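Local structure of interferon-activable protein 202 (Mus musculus, 4L5R) at residues I141-K146 and I152-D157; H177-N182 and I186-N191. The protein binds double-stranded DNA without sequence specificity and restrains inflammation by blocking activation of the AIM2 inflammasome, probably by sequestering cytoplasmic DNA. One frame throughout, in Å; residues are numbered along the deposited sequence.

Overall arrangement
Both contacts lie in the second OB-fold half of this first HIN-200 domain. Following the chain from the N terminus, strand 141-146 is reached first; a short loop then returns it as strand 151-156, and interaction 1 closes that hairpin. Interaction 2 follows in series, without nesting in or crossing the first: strand 176-179 runs out, a short loop turns it, and 186-188 comes back. The hairpins join edge to edge because strands 151-156 and 186-188 run parallel as neighbours in one sheet, with V155 N and L187 O 2.8 Å apart, probably hydrogen-bonded. Interaction 1 meets a phosphate of DNA chain C and interaction 2 phosphates of chain B, so both strands are touched.

Interaction 1 (I141-K146 and I152-D157); sequences ITFKIK and IKVVWD. With nucleotides of chain C.
I141, F143 and I145 are each joined by two backbone hydrogen bonds, to W156, V154 and I152 in turn; the straightest runs from V154 N to F143 O (2.8 Å, 172° at the hydrogen). Between these pairs, T142 CA makes a CA-H...O contact with V154 O at 3.1 Å. The side chains of the bonded pairs share one apolar face. I145 places CG1 between its backbone N and carbonyl carbon (chi1 58°), which lays that branch alongside I152, with CG1 3.5 Å from I152 CG2, and carries CD1 across to V154 CG2 at 3.6 Å. With an alanine here, the CG2 methyls of I152 and V154 would probably be left facing a gap. Further along, F143 CB packs on V154 CB (3.9 Å), and I141 lies beside the W156 indole. The antiparallel hairpin is part of the second OB fold of the HIN-200 domain, and its apolar face meets L171 and L173 of strand 171-174. The opposite face, carrying T142 and K153, receives DNA. T142 OG1 donates a short bond to OP1 of DG7 of chain C, and K153, its chain bent at chi3, brings NZ within 2.9 Å of OP2 of that phosphate, a weak bond. K144 NZ instead forms a salt bridge with E132 OE2.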
# COMPACT_ATOMS: atom_id res chain seq x y z
N ILE A 141 18.38 -1.63 5.01
CA ILE A 141 18.68 -2.02 3.66
C ILE A 141 18.36 -0.78 2.85
O ILE A 141 17.29 -0.19 3.01
CB ILE A 141 17.79 -3.16 3.19
CG1 ILE A 141 17.90 -4.35 4.13
CG2 ILE A 141 18.17 -3.57 1.77
CD1 ILE A 141 17.06 -5.53 3.70
N THR A 142 19.30 -0.35 2.02
CA THR A 142 19.02 0.81 1.17
C THR A 142 19.10 0.43 -0.29
O THR A 142 19.76 -0.54 -0.66
CB THR A 142 19.98 1.96 1.46
OG1 THR A 142 21.32 1.51 1.24
CG2 THR A 142 19.82 2.43 2.90
N PHE A 143 18.41 1.21 -1.13
CA PHE A 143 18.34 0.92 -2.55
C PHE A 143 18.50 2.24 -3.27
O PHE A 143 18.13 3.28 -2.75
CB PHE A 143 16.97 0.38 -2.95
CG PHE A 143 16.59 -0.93 -2.31
CD1 PHE A 143 16.00 -0.96 -1.07
CD2 PHE A 143 16.80 -2.13 -2.98
CE1 PHE A 143 15.62 -2.16 -0.48
CE2 PHE A 143 16.43 -3.34 -2.39
CZ PHE A 143 15.84 -3.35 -1.15
N LYS A 144 19.07 2.19 -4.47
CA LYS A 144 18.92 3.29 -5.40
C LYS A 144 17.98 2.77 -6.47
O LYS A 144 18.33 1.83 -7.20
CB LYS A 144 20.28 3.66 -6.01
CG LYS A 144 20.21 4.77 -7.04
CD LYS A 144 21.62 5.05 -7.59
CE LYS A 144 21.59 6.12 -8.66
NZ LYS A 144 22.97 6.36 -9.21
N ILE A 145 16.78 3.32 -6.53
CA ILE A 145 15.84 2.94 -7.58
C ILE A 145 15.80 4.02 -8.66
O ILE A 145 16.20 5.16 -8.42
CB ILE A 145 14.43 2.68 -7.03
CG1 ILE A 145 13.88 3.92 -6.31
CG2 ILE A 145 14.45 1.47 -6.09
CD1 ILE A 145 12.34 3.83 -6.00
N LYS A 146 15.33 3.66 -9.84
CA LYS A 146 15.34 4.60 -10.96
C LYS A 146 14.24 4.27 -11.95
O LYS A 146 13.72 3.15 -11.98
CB LYS A 146 16.69 4.52 -11.68
CG LYS A 146 16.95 3.18 -12.33
CD LYS A 146 18.18 3.23 -13.22
CE LYS A 146 18.46 1.87 -13.84
NZ LYS A 146 19.61 1.93 -14.81
N ILE A 152 16.11 7.74 -7.03
CA ILE A 152 15.86 8.18 -5.68
C ILE A 152 16.31 7.09 -4.71
O ILE A 152 16.31 5.91 -5.05
CB ILE A 152 14.36 8.56 -5.48
CG1 ILE A 152 14.15 9.26 -4.13
CG2 ILE A 152 13.48 7.34 -5.64
CD1 ILE A 152 12.73 9.78 -3.88
N LYS A 153 16.73 7.49 -3.52
CA LYS A 153 17.16 6.52 -2.51
C LYS A 153 15.97 5.96 -1.73
O LYS A 153 15.06 6.70 -1.36
CB LYS A 153 18.13 7.19 -1.55
CG LYS A 153 18.76 6.26 -0.54
CD LYS A 153 19.34 7.09 0.59
CE LYS A 153 20.67 6.56 1.03
NZ LYS A 153 21.22 7.47 2.07
N VAL A 154 15.98 4.65 -1.51
CA VAL A 154 14.99 4.01 -0.66
C VAL A 154 15.68 3.52 0.60
O VAL A 154 16.71 2.83 0.53
CB VAL A 154 14.32 2.82 -1.37
CG1 VAL A 154 13.32 2.12 -0.44
CG2 VAL A 154 13.61 3.31 -2.66
N VAL A 155 15.14 3.91 1.75
CA VAL A 155 15.64 3.49 3.05
C VAL A 155 14.65 2.59 3.77
O VAL A 155 13.55 3.03 4.15
CB VAL A 155 15.99 4.72 3.94
CG1 VAL A 155 16.43 4.28 5.34
CG2 VAL A 155 17.12 5.56 3.27
N TRP A 156 15.04 1.33 3.96
CA TRP A 156 14.26 0.35 4.72
C TRP A 156 14.91 0.21 6.09
O TRP A 156 16.04 -0.29 6.22
CB TRP A 156 14.22 -0.98 3.96
CG TRP A 156 13.61 -2.13 4.71
CD1 TRP A 156 14.27 -3.09 5.42
CD2 TRP A 156 12.21 -2.47 4.79
NE1 TRP A 156 13.38 -4.00 5.94
CE2 TRP A 156 12.11 -3.63 5.58
CE3 TRP A 156 11.04 -1.90 4.29
CZ2 TRP A 156 10.89 -4.24 5.87
CZ3 TRP A 156 9.81 -2.50 4.59
CH2 TRP A 156 9.75 -3.66 5.36
N ASP A 157 14.18 0.68 7.11
CA ASP A 157 14.70 0.93 8.45
C ASP A 157 14.24 -0.13 9.44
O ASP A 157 14.69 -0.14 10.58
CB ASP A 157 14.15 2.28 8.93
CG ASP A 157 15.23 3.21 9.42
OD1 ASP A 157 16.40 3.01 9.02
OD2 ASP A 157 14.91 4.13 10.20
P DG C 7 23.52 3.98 2.93
OP1 DG C 7 23.29 2.66 2.31
OP2 DG C 7 22.46 5.02 2.85
O5' DG C 7 23.90 3.72 4.46
C5' DG C 7 25.05 2.91 4.77
C4' DG C 7 25.21 2.80 6.27
O4' DG C 7 25.76 4.04 6.77
C3' DG C 7 23.93 2.55 7.08
O3' DG C 7 24.25 1.62 8.11
C2' DG C 7 23.56 3.93 7.62
C1' DG C 7 24.93 4.58 7.78
N9 DG C 7 25.00 6.02 7.56
C8 DG C 7 24.51 6.72 6.48
N7 DG C 7 24.76 8.00 6.54
C5 DG C 7 25.47 8.15 7.73
C6 DG C 7 26.01 9.31 8.33
O6 DG C 7 25.97 10.48 7.91
N1 DG C 7 26.65 9.01 9.53
C2 DG C 7 26.74 7.74 10.07
N2 DG C 7 27.39 7.60 11.23
N3 DG C 7 26.24 6.65 9.52
C4 DG C 7 25.62 6.93 8.35

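Interaction 2 (H177-N182 and I186-N191); sequences HLRKGN and ILHSGN. With nucleotides of chain B.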
# COMPACT_ATOMS: atom_id res chain seq x y z
N HIS A 177 7.28 6.37 2.81
CA HIS A 177 7.03 7.77 3.12
C HIS A 177 8.02 8.68 2.39
O HIS A 177 9.23 8.52 2.51
CB HIS A 177 7.12 7.99 4.63
CG HIS A 177 6.15 7.17 5.42
ND1 HIS A 177 5.42 7.69 6.47
CD2 HIS A 177 5.78 5.87 5.32
CE1 HIS A 177 4.64 6.75 6.98
NE2 HIS A 177 4.84 5.63 6.30
N LEU A 178 7.50 9.64 1.63
CA LEU A 178 8.38 10.63 1.01
C LEU A 178 8.96 11.55 2.09
O LEU A 178 8.22 12.15 2.87
CB LEU A 178 7.62 11.48 -0.02
CG LEU A 178 8.48 12.57 -0.68
CD1 LEU A 178 9.63 11.98 -1.47
CD2 LEU A 178 7.61 13.46 -1.58
N ARG A 179 10.29 11.66 2.13
CA ARG A 179 10.97 12.62 3.01
C ARG A 179 11.76 13.62 2.16
O ARG A 179 12.25 13.28 1.08
CB ARG A 179 11.88 11.91 4.02
CG ARG A 179 11.10 11.17 5.13
CD ARG A 179 12.02 10.62 6.23
NE ARG A 179 11.27 9.83 7.20
CZ ARG A 179 11.79 9.26 8.28
NH1 ARG A 179 13.08 9.41 8.55
NH2 ARG A 179 11.03 8.55 9.10
N LYS A 180 11.87 14.85 2.63
CA LYS A 180 12.52 15.89 1.84
C LYS A 180 13.44 16.74 2.71
O LYS A 180 14.47 16.26 3.17
CB LYS A 180 11.46 16.77 1.15
CG LYS A 180 10.48 15.98 0.28
CD LYS A 180 9.30 16.83 -0.19
CE LYS A 180 9.60 17.53 -1.50
NZ LYS A 180 8.41 18.27 -2.01
N GLY A 181 13.05 17.99 2.93
CA GLY A 181 13.85 18.91 3.72
C GLY A 181 15.09 19.35 2.97
O GLY A 181 15.23 19.08 1.78
N ASN A 182 15.99 20.03 3.67
CA ASN A 182 17.26 20.44 3.08
C ASN A 182 18.12 19.21 2.77
O ASN A 182 18.62 18.54 3.67
CB ASN A 182 18.01 21.39 4.01
CG ASN A 182 19.08 22.21 3.29
OD1 ASN A 182 18.94 22.53 2.12
ND2 ASN A 182 20.15 22.54 4.01
N ILE A 186 13.97 11.32 -0.33
CA ILE A 186 14.15 9.88 -0.31
C ILE A 186 12.82 9.24 0.02
O ILE A 186 11.89 9.92 0.44
CB ILE A 186 15.15 9.44 0.78
CG1 ILE A 186 14.61 9.81 2.16
CG2 ILE A 186 16.55 10.05 0.55
CD1 ILE A 186 15.46 9.29 3.32
N LEU A 187 12.74 7.93 -0.14
CA LEU A 187 11.58 7.18 0.33
C LEU A 187 12.02 6.37 1.54
O LEU A 187 12.99 5.61 1.46
CB LEU A 187 11.08 6.25 -0.76
CG LEU A 187 10.74 6.95 -2.06
CD1 LEU A 187 10.27 5.91 -3.08
CD2 LEU A 187 9.67 8.01 -1.78
N HIS A 188 11.32 6.54 2.66
CA HIS A 188 11.72 5.92 3.93
C HIS A 188 10.60 5.01 4.43
O HIS A 188 9.41 5.33 4.29
CB HIS A 188 12.01 7.02 4.96
CG HIS A 188 12.76 6.54 6.17
ND1 HIS A 188 12.16 5.85 7.20
CD2 HIS A 188 14.06 6.68 6.52
CE1 HIS A 188 13.05 5.57 8.13
NE2 HIS A 188 14.22 6.06 7.74
N SER A 189 10.96 3.87 5.00
CA SER A 189 9.94 2.96 5.49
C SER A 189 9.19 3.57 6.68
O SER A 189 9.72 4.44 7.37
CB SER A 189 10.57 1.63 5.91
OG SER A 189 11.58 1.83 6.87
N GLY A 190 7.97 3.08 6.90
CA GLY A 190 7.16 3.43 8.06
C GLY A 190 6.57 2.16 8.66
O GLY A 190 6.88 1.06 8.20
N ASN A 191 5.72 2.29 9.67
CA ASN A 191 5.30 1.07 10.37
C ASN A 191 4.64 0.05 9.44
O ASN A 191 4.83 -1.15 9.64
CB ASN A 191 4.46 1.36 11.61
CG ASN A 191 3.14 2.00 11.28
OD1 ASN A 191 2.98 2.61 10.22
ND2 ASN A 191 2.18 1.87 12.19
P DG B 7 7.45 10.51 7.75
OP1 DG B 7 6.07 10.38 7.24
OP2 DG B 7 8.50 9.53 7.36
O5' DG B 7 8.04 11.95 7.36
C5' DG B 7 7.18 13.09 7.43
C4' DG B 7 7.96 14.30 7.92
O4' DG B 7 8.23 14.20 9.34
C3' DG B 7 9.30 14.52 7.23
O3' DG B 7 9.37 15.89 6.88
C2' DG B 7 10.35 14.15 8.28
C1' DG B 7 9.60 14.48 9.56
N9 DG B 7 10.05 13.70 10.71
C8 DG B 7 9.96 12.34 10.90
N7 DG B 7 10.46 11.94 12.04
C5 DG B 7 10.90 13.11 12.65
C6 DG B 7 11.52 13.32 13.91
O6 DG B 7 11.82 12.49 14.78
N1 DG B 7 11.80 14.67 14.13
C2 DG B 7 11.51 15.68 13.24
N2 DG B 7 11.84 16.93 13.60
N3 DG B 7 10.92 15.50 12.07
C4 DG B 7 10.65 14.19 11.84
P DG B 6 4.36 5.95 10.69
OP1 DG B 6 3.36 6.03 9.60
OP2 DG B 6 5.30 4.80 10.76
O5' DG B 6 5.24 7.29 10.66
C5' DG B 6 4.58 8.55 10.49
C4' DG B 6 5.56 9.67 10.72
O4' DG B 6 5.77 9.86 12.15
C3' DG B 6 6.94 9.43 10.09
O3' DG B 6 7.38 10.57 9.35
C2' DG B 6 7.84 9.27 11.32
C1' DG B 6 7.11 10.25 12.23
N9 DG B 6 7.67 10.30 13.58
C8 DG B 6 8.12 9.28 14.38
N7 DG B 6 8.61 9.69 15.52
C5 DG B 6 8.50 11.07 15.45
C6 DG B 6 8.86 12.07 16.38
O6 DG B 6 9.37 11.92 17.50
N1 DG B 6 8.56 13.35 15.91
C2 DG B 6 7.99 13.62 14.68
N2 DG B 6 7.77 14.91 14.38
N3 DG B 6 7.64 12.69 13.81
C4 DG B 6 7.92 11.46 14.26
P DT B 8 10.57 16.44 5.97
OP1 DT B 8 10.03 17.54 5.14
OP2 DT B 8 11.27 15.29 5.36
O5' DT B 8 11.60 17.04 7.03
C5' DT B 8 11.19 18.09 7.89
C4' DT B 8 12.37 18.53 8.73
O4' DT B 8 12.60 17.58 9.79
C3' DT B 8 13.69 18.68 7.97
O3' DT B 8 14.08 20.03 8.11
C2' DT B 8 14.66 17.71 8.66
C1' DT B 8 13.99 17.48 10.01
N1 DT B 8 14.15 16.14 10.64
C2 DT B 8 14.67 16.08 11.91
O2 DT B 8 15.03 17.05 12.54
N3 DT B 8 14.76 14.81 12.42
C4 DT B 8 14.38 13.63 11.82
O4 DT B 8 14.51 12.55 12.40
C5 DT B 8 13.84 13.76 10.49
C7 DT B 8 13.40 12.55 9.71
C6 DT B 8 13.74 15.00 9.97
O HOH W 1 8.62 6.92 8.04
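The guanidinium of R179 lies flat over the imidazole of H188, centres 3.6 Å apart and planes within 4°, with NH1 above the middle of the ring. The two residues belong to neighbouring strands of an antiparallel beta hairpin in the second OB fold of the HIN-200 domain, and the face they share with H177 and I186 is a DNA-binding surface. Four backbone hydrogen bonds zip the hairpin together, between H177 and H188 and between R179 and I186; R179 N to I186 O is practically straight at 179°. On the reverse face L178 CD1 meets L187 CD2, and there L187 also packs on I125 of strand 124-136.

Polar bonds fix both partners of the stack. H188 ND1 donates to S189 O at 2.8 Å, which fixes the rotation of the ring and keeps its face turned to the arginine. R179, extended from CG to NE, offers the edge of its guanidinium to DG7 of chain B: NE donates to OP2 at 2.8 Å, and NH2 adds a weak bond to the same oxygen. The face of the guanidinium opposite H188 looks toward C8 of that guanine. A water accepts from R179 NH2 and lies within hydrogen-bonding distance of both S189 O and OP2. The phosphate probably stabilises the positive charge of R179 and steadies the stack.

H177 takes the other oxygen, its ND1 donating to OP1 of DG7 at 2.9 Å with that oxygen in the ring plane. Backbone amides grip the phosphates to either side along chain B: K180 N donates to OP2 of DT8, and N191 N donates to OP2 of DG6 at 2.8 Å.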